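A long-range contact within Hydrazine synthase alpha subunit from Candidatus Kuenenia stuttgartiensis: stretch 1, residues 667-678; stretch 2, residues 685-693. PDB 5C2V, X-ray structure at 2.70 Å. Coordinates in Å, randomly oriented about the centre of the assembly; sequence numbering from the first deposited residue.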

ATOM      1  N   PRO D 667      -6.844 -31.958  -9.950  1.00 62.73           N
ATOM      2  CA  PRO D 667      -7.007 -30.813  -9.047  1.00 49.22           C
ATOM      3  C   PRO D 667      -8.289 -30.024  -9.314  1.00 61.70           C
ATOM      4  O   PRO D 667      -8.720 -29.939 -10.464  1.00 60.70           O
ATOM      5  CB  PRO D 667      -5.771 -29.956  -9.339  1.00 54.94           C
ATOM      6  CG  PRO D 667      -5.360 -30.343 -10.716  1.00 64.68           C
ATOM      7  CD  PRO D 667      -5.660 -31.808 -10.813  1.00 56.93           C
ATOM      8  N   PRO D 668      -8.900 -29.460  -8.256  1.00 61.63           N
ATOM      9  CA  PRO D 668      -8.455 -29.576  -6.863  1.00 45.36           C
ATOM     10  C   PRO D 668      -8.797 -30.942  -6.276  1.00 56.28           C
ATOM     11  O   PRO D 668      -9.707 -31.599  -6.779  1.00 46.52           O
ATOM     12  CB  PRO D 668      -9.232 -28.465  -6.158  1.00 47.84           C
ATOM     13  CG  PRO D 668     -10.494 -28.361  -6.940  1.00 57.17           C
ATOM     14  CD  PRO D 668     -10.116 -28.635  -8.375  1.00 52.34           C
ATOM     15  N   ASN D 669      -8.091 -31.361  -5.230  1.00 49.60           N
ATOM     16  CA  ASN D 669      -8.323 -32.689  -4.681  1.00 49.56           C
ATOM     17  C   ASN D 669      -9.363 -32.616  -3.574  1.00 55.90           C
ATOM     18  O   ASN D 669      -9.096 -32.122  -2.477  1.00 54.74           O
ATOM     19  CB  ASN D 669      -7.011 -33.283  -4.159  1.00 51.71           C
ATOM     20  CG  ASN D 669      -7.176 -34.689  -3.618  1.00 49.76           C
ATOM     21  OD1 ASN D 669      -8.172 -35.361  -3.886  1.00 61.86           O
ATOM     22  ND2 ASN D 669      -6.189 -35.146  -2.854  1.00 55.79           N
ATOM     23  N   LEU D 670     -10.555 -33.114  -3.880  1.00 49.95           N
ATOM     24  CA  LEU D 670     -11.700 -33.019  -2.982  1.00 63.58           C
ATOM     25  C   LEU D 670     -11.971 -34.306  -2.204  1.00 62.39           C
ATOM     26  O   LEU D 670     -12.908 -34.370  -1.410  1.00 72.69           O
ATOM     27  CB  LEU D 670     -12.938 -32.602  -3.775  1.00 57.21           C
ATOM     28  CG  LEU D 670     -12.735 -31.303  -4.563  1.00 36.86           C
ATOM     29  CD1 LEU D 670     -13.990 -30.906  -5.321  1.00 46.09           C
ATOM     30  CD2 LEU D 670     -12.281 -30.180  -3.640  1.00 40.79           C
ATOM     31  N   GLY D 671     -11.160 -35.331  -2.442  1.00 58.74           N
ATOM     32  CA  GLY D 671     -11.361 -36.618  -1.802  1.00 49.70           C
ATOM     33  C   GLY D 671     -10.773 -36.687  -0.406  1.00 54.71           C
ATOM     34  O   GLY D 671     -10.205 -35.712   0.085  1.00 46.95           O
ATOM     35  N   GLY D 672     -10.917 -37.840   0.238  1.00 50.20           N
ATOM     36  CA  GLY D 672     -10.333 -38.058   1.550  1.00 59.65           C
ATOM     37  C   GLY D 672     -11.298 -37.862   2.703  1.00 71.25           C
ATOM     38  O   GLY D 672     -10.981 -38.188   3.848  1.00 75.70           O
ATOM     39  N   GLY D 673     -12.479 -37.330   2.405  1.00 71.49           N
ATOM     40  CA  GLY D 673     -13.484 -37.092   3.425  1.00 51.05           C
ATOM     41  C   GLY D 673     -13.066 -36.036   4.431  1.00 63.20           C
ATOM     42  O   GLY D 673     -12.392 -35.066   4.084  1.00 63.40           O
ATOM     43  N   LEU D 674     -13.461 -36.232   5.685  1.00 66.70           N
ATOM     44  CA  LEU D 674     -13.177 -35.271   6.746  1.00 57.66           C
ATOM     45  C   LEU D 674     -11.856 -35.553   7.456  1.00 59.71           C
ATOM     46  O   LEU D 674     -11.521 -34.887   8.435  1.00 57.47           O
ATOM     47  CB  LEU D 674     -14.316 -35.252   7.767  1.00 68.13           C
ATOM     48  CG  LEU D 674     -15.484 -34.313   7.461  1.00 56.01           C
ATOM     49  CD1 LEU D 674     -16.613 -34.518   8.456  1.00 41.26           C
ATOM     50  CD2 LEU D 674     -15.014 -32.868   7.476  1.00 56.35           C
ATOM     51  N   GLU D 675     -11.118 -36.546   6.969  1.00 58.44           N
ATOM     52  CA  GLU D 675      -9.836 -36.904   7.567  1.00 57.95           C
ATOM     53  C   GLU D 675      -8.862 -35.730   7.527  1.00 57.33           C
ATOM     54  O   GLU D 675      -8.654 -35.116   6.481  1.00 54.14           O
ATOM     55  CB  GLU D 675      -9.227 -38.116   6.861  1.00 58.95           C
ATOM     56  CG  GLU D 675      -7.947 -38.623   7.510  1.00 57.91           C
ATOM     57  CD  GLU D 675      -7.466 -39.931   6.916  1.00 73.79           C
ATOM     58  OE1 GLU D 675      -8.049 -40.380   5.907  1.00 77.48           O
ATOM     59  OE2 GLU D 675      -6.505 -40.513   7.461  1.00 77.99           O
ATOM     60  N   LEU D 676      -8.274 -35.425   8.678  1.00 50.39           N
ATOM     61  CA  LEU D 676      -7.385 -34.276   8.811  1.00 40.45           C
ATOM     62  C   LEU D 676      -6.068 -34.488   8.074  1.00 66.68           C
ATOM     63  O   LEU D 676      -5.531 -35.596   8.042  1.00 70.11           O
ATOM     64  CB  LEU D 676      -7.115 -33.978  10.289  1.00 49.14           C
ATOM     65  CG  LEU D 676      -8.123 -33.113  11.055  1.00 65.74           C
ATOM     66  CD1 LEU D 676      -9.506 -33.750  11.099  1.00 61.47           C
ATOM     67  CD2 LEU D 676      -7.616 -32.838  12.462  1.00 65.07           C
ATOM     68  N   VAL D 677      -5.553 -33.414   7.484  1.00 55.84           N
ATOM     69  CA  VAL D 677      -4.282 -33.461   6.772  1.00 46.77           C
ATOM     70  C   VAL D 677      -3.217 -32.675   7.527  1.00 43.73           C
ATOM     71  O   VAL D 677      -3.387 -31.487   7.799  1.00 61.69           O
ATOM     72  CB  VAL D 677      -4.413 -32.900   5.343  1.00 48.94           C
ATOM     73  CG1 VAL D 677      -3.058 -32.889   4.651  1.00 50.02           C
ATOM     74  CG2 VAL D 677      -5.421 -33.709   4.543  1.00 45.16           C
ATOM     75  N   SER D 678      -2.120 -33.343   7.865  1.00 50.53           N
ATOM     76  CA  SER D 678      -1.033 -32.696   8.588  1.00 49.26           C
ATOM     77  C   SER D 678      -0.198 -31.820   7.660  1.00 48.25           C
ATOM     78  O   SER D 678       0.332 -32.292   6.654  1.00 49.44           O
ATOM     79  CB  SER D 678      -0.144 -33.740   9.268  1.00 49.00           C
ATOM     80  OG  SER D 678       0.897 -33.120  10.004  1.00 64.34           O
TER
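Stretch 2, residues 685-693: YSRAYNSLL

Stretch 2 enters as an extended segment, Tyr685 and Ser686, and then winds into a helix spanning 687-692, with Ser686 at the N-cap position. Stretch 1 has no regular helix or strand; it is an irregular chain carrying a type II' beta turn from Gly672 to Glu675. The nearest CA pairs fix the direction: Leu676 lies 4.5 Å from Ser686 (CA to CA), Leu670 4.2 Å from Ala688, and Pro668 5.7 Å from Ser691. As stretch 2 advances, its partners run backwards through stretch 1, so the two chains are antiparallel in overall course. Together they bury 641 Å².

Tyr685 makes its contact through the backbone, since its CA-to-CB bond points away and its side chain stays clear of stretch 1. Its carbonyl accepts a hydrogen bond from the amide of Val677 (Val677 N to Tyr685 O, 2.9 Å, N-H...O angle 163°). The same oxygen receives a CA-H...O contact from Leu676 CA at 3.4 Å, with 141° at the hydrogen. On the same side, facing Val677, water 3 accepts from Tyr685 N (2.9 Å) and donates to Val677 O (2.9 Å), so this pair is joined both directly and through solvent.

Ser686, with phi/psi of -88/-175°, is still extended. Its CA-H points to Glu675 O (Ser686 CA to Glu675 O, 3.4 Å, 146° at the hydrogen), while Ser686 CB packs 3.3 Å from Gly673 O.

Helical angles begin at Arg687 (-69/-44°), whose CB lies 3.2 Å from Gly671 O. This first turn leaves amides without an earlier helical carbonyl to bond, and water fills the gap: water 2 accepts from Arg687 N (2.8 Å), and water 1 accepts from Ala688 N (2.8 Å). Both waters also lie within hydrogen-bonding distance of Gly673 O, at 2.9 Å from water 2 and 2.8 Å from water 1, which places the turn over the start of the helix. The Arg687 side chain, t at chi1 and p at chi2 and chi3, has Val677 CG1 over one guanidinium face, 3.4 Å from Arg687 NH2.

Ala688 meets Leu670 through apolar contact (Ala688 CB to Leu670 CD2, 4.1 Å). Tyr689 points away and touches nothing in stretch 1. Asn690 points toward it, its ND2 lying 4.0 Å from Val677 CB; that nitrogen also donates to Ser686 O at a very short 2.4 Å, alongside the backbone bond from Asn690 N to the same oxygen (3.2 Å).

Ser691 is in the m rotamer, which brings its OG to 2.8 Å from Asn669 O and also 2.8 Å from Arg687 O; the geometry does not settle which oxygen takes the single proton. Its CB rests 4.0 Å from Pro668 CB, beyond a cis peptide bond. Leu692 closes the contact: its CG lies 4.2 Å from Leu670 CD2 and its CD2 4.5 Å from Pro668 CG. Leu693, following the helix, is out of reach.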

ATOM      1  N   TYR D 685      -7.459 -29.145   9.136  1.00 51.84           N
ATOM      2  CA  TYR D 685      -8.559 -29.303   8.195  1.00 52.08           C
ATOM      3  C   TYR D 685      -8.396 -30.529   7.305  1.00 47.71           C
ATOM      4  O   TYR D 685      -7.383 -31.223   7.368  1.00 61.66           O
ATOM      5  CB  TYR D 685      -8.672 -28.056   7.318  1.00 52.46           C
ATOM      6  CG  TYR D 685      -8.336 -26.789   8.057  1.00 53.53           C
ATOM      7  CD1 TYR D 685      -9.245 -26.237   8.941  1.00 55.11           C
ATOM      8  CD2 TYR D 685      -7.131 -26.122   7.847  1.00 46.85           C
ATOM      9  CE1 TYR D 685      -8.962 -25.082   9.622  1.00 65.63           C
ATOM     10  CE2 TYR D 685      -6.842 -24.956   8.523  1.00 59.70           C
ATOM     11  CZ  TYR D 685      -7.763 -24.443   9.408  1.00 63.86           C
ATOM     12  OH  TYR D 685      -7.485 -23.282  10.086  1.00 80.95           O
ATOM     13  N   SER D 686      -9.391 -30.772   6.459  1.00 39.84           N
ATOM     14  CA  SER D 686      -9.374 -31.922   5.568  1.00 51.24           C
ATOM     15  C   SER D 686      -8.662 -31.602   4.257  1.00 56.11           C
ATOM     16  O   SER D 686      -8.109 -30.514   4.085  1.00 42.38           O
ATOM     17  CB  SER D 686     -10.799 -32.405   5.287  1.00 50.55           C
ATOM     18  OG  SER D 686     -11.572 -31.392   4.668  1.00 53.49           O
ATOM     19  N   ARG D 687      -8.683 -32.559   3.336  1.00 45.70           N
ATOM     20  CA  ARG D 687      -8.031 -32.399   2.041  1.00 46.52           C
ATOM     21  C   ARG D 687      -8.742 -31.362   1.175  1.00 54.79           C
ATOM     22  O   ARG D 687      -8.099 -30.523   0.542  1.00 41.86           O
ATOM     23  CB  ARG D 687      -7.970 -33.742   1.309  1.00 55.20           C
ATOM     24  CG  ARG D 687      -7.432 -33.653  -0.110  1.00 57.84           C
ATOM     25  CD  ARG D 687      -6.034 -33.061  -0.131  1.00 53.86           C
ATOM     26  NE  ARG D 687      -5.074 -33.903   0.575  1.00 55.90           N
ATOM     27  CZ  ARG D 687      -3.843 -33.520   0.897  1.00 59.51           C
ATOM     28  NH1 ARG D 687      -3.422 -32.303   0.580  1.00 33.58           N
ATOM     29  NH2 ARG D 687      -3.034 -34.352   1.538  1.00 53.67           N
ATOM     30  N   ALA D 688     -10.070 -31.428   1.152  1.00 52.30           N
ATOM     31  CA  ALA D 688     -10.870 -30.528   0.327  1.00 43.22           C
ATOM     32  C   ALA D 688     -10.702 -29.072   0.753  1.00 43.67           C
ATOM     33  O   ALA D 688     -10.586 -28.180  -0.089  1.00 57.11           O
ATOM     34  CB  ALA D 688     -12.335 -30.930   0.380  1.00 49.10           C
ATOM     35  N   TYR D 689     -10.683 -28.837   2.062  1.00 43.86           N
ATOM     36  CA  TYR D 689     -10.526 -27.487   2.587  1.00 47.66           C
ATOM     37  C   TYR D 689      -9.145 -26.933   2.259  1.00 39.62           C
ATOM     38  O   TYR D 689      -9.012 -25.783   1.842  1.00 50.19           O
ATOM     39  CB  TYR D 689     -10.757 -27.459   4.100  1.00 41.50           C
ATOM     40  CG  TYR D 689     -10.800 -26.062   4.680  1.00 39.52           C
ATOM     41  CD1 TYR D 689      -9.653 -25.457   5.181  1.00 43.64           C
ATOM     42  CD2 TYR D 689     -11.988 -25.345   4.722  1.00 47.79           C
ATOM     43  CE1 TYR D 689      -9.688 -24.180   5.709  1.00 38.80           C
ATOM     44  CE2 TYR D 689     -12.034 -24.068   5.249  1.00 41.80           C
ATOM     45  CZ  TYR D 689     -10.883 -23.490   5.740  1.00 42.69           C
ATOM     46  OH  TYR D 689     -10.926 -22.218   6.264  1.00 40.42           O
ATOM     47  N   ASN D 690      -8.119 -27.756   2.456  1.00 56.94           N
ATOM     48  CA  ASN D 690      -6.752 -27.365   2.130  1.00 45.71           C
ATOM     49  C   ASN D 690      -6.596 -27.055   0.647  1.00 45.47           C
ATOM     50  O   ASN D 690      -5.883 -26.125   0.268  1.00 45.19           O
ATOM     51  CB  ASN D 690      -5.765 -28.461   2.539  1.00 30.02           C
ATOM     52  CG  ASN D 690      -5.483 -28.465   4.028  1.00 44.52           C
ATOM     53  OD1 ASN D 690      -4.699 -27.656   4.525  1.00 41.33           O
ATOM     54  ND2 ASN D 690      -6.115 -29.384   4.749  1.00 49.88           N
ATOM     55  N   SER D 691      -7.272 -27.838  -0.188  1.00 34.92           N
ATOM     56  CA  SER D 691      -7.232 -27.633  -1.629  1.00 41.89           C
ATOM     57  C   SER D 691      -7.902 -26.320  -2.026  1.00 48.35           C
ATOM     58  O   SER D 691      -7.315 -25.503  -2.733  1.00 58.49           O
ATOM     59  CB  SER D 691      -7.905 -28.799  -2.357  1.00 27.77           C
ATOM     60  OG  SER D 691      -7.223 -30.018  -2.115  1.00 50.97           O
ATOM     61  N   LEU D 692      -9.130 -26.121  -1.555  1.00 48.80           N
ATOM     62  CA  LEU D 692      -9.932 -24.971  -1.961  1.00 43.94           C
ATOM     63  C   LEU D 692      -9.387 -23.638  -1.446  1.00 38.57           C
ATOM     64  O   LEU D 692      -9.613 -22.594  -2.057  1.00 41.53           O
ATOM     65  CB  LEU D 692     -11.378 -25.155  -1.496  1.00 44.56           C
ATOM     66  CG  LEU D 692     -12.149 -26.271  -2.207  1.00 44.29           C
ATOM     67  CD1 LEU D 692     -13.471 -26.552  -1.510  1.00 34.49           C
ATOM     68  CD2 LEU D 692     -12.372 -25.911  -3.668  1.00 28.10           C
ATOM     69  N   LEU D 693      -8.672 -23.674  -0.326  1.00 34.72           N
ATOM     70  CA  LEU D 693      -8.144 -22.454   0.279  1.00 33.72           C
ATOM     71  C   LEU D 693      -6.701 -22.164  -0.137  1.00 48.41           C
ATOM     72  O   LEU D 693      -6.082 -21.224   0.363  1.00 49.61           O
ATOM     73  CB  LEU D 693      -8.242 -22.532   1.806  1.00 35.40           C
ATOM     74  CG  LEU D 693      -9.568 -22.086   2.436  1.00 43.72           C
ATOM     75  CD1 LEU D 693      -9.894 -20.653   2.042  1.00 31.30           C
ATOM     76  CD2 LEU D 693     -10.717 -23.016   2.069  1.00 37.49           C
TER
HETATM   77  O   HOH W   1     -11.409 -33.745   1.848  1.00 58.13           O
HETATM   78  O   HOH W   2      -9.479 -35.126   4.118  1.00 60.77           O
HETATM   79  O   HOH W   3      -4.757 -28.975   8.099  1.00 50.15           O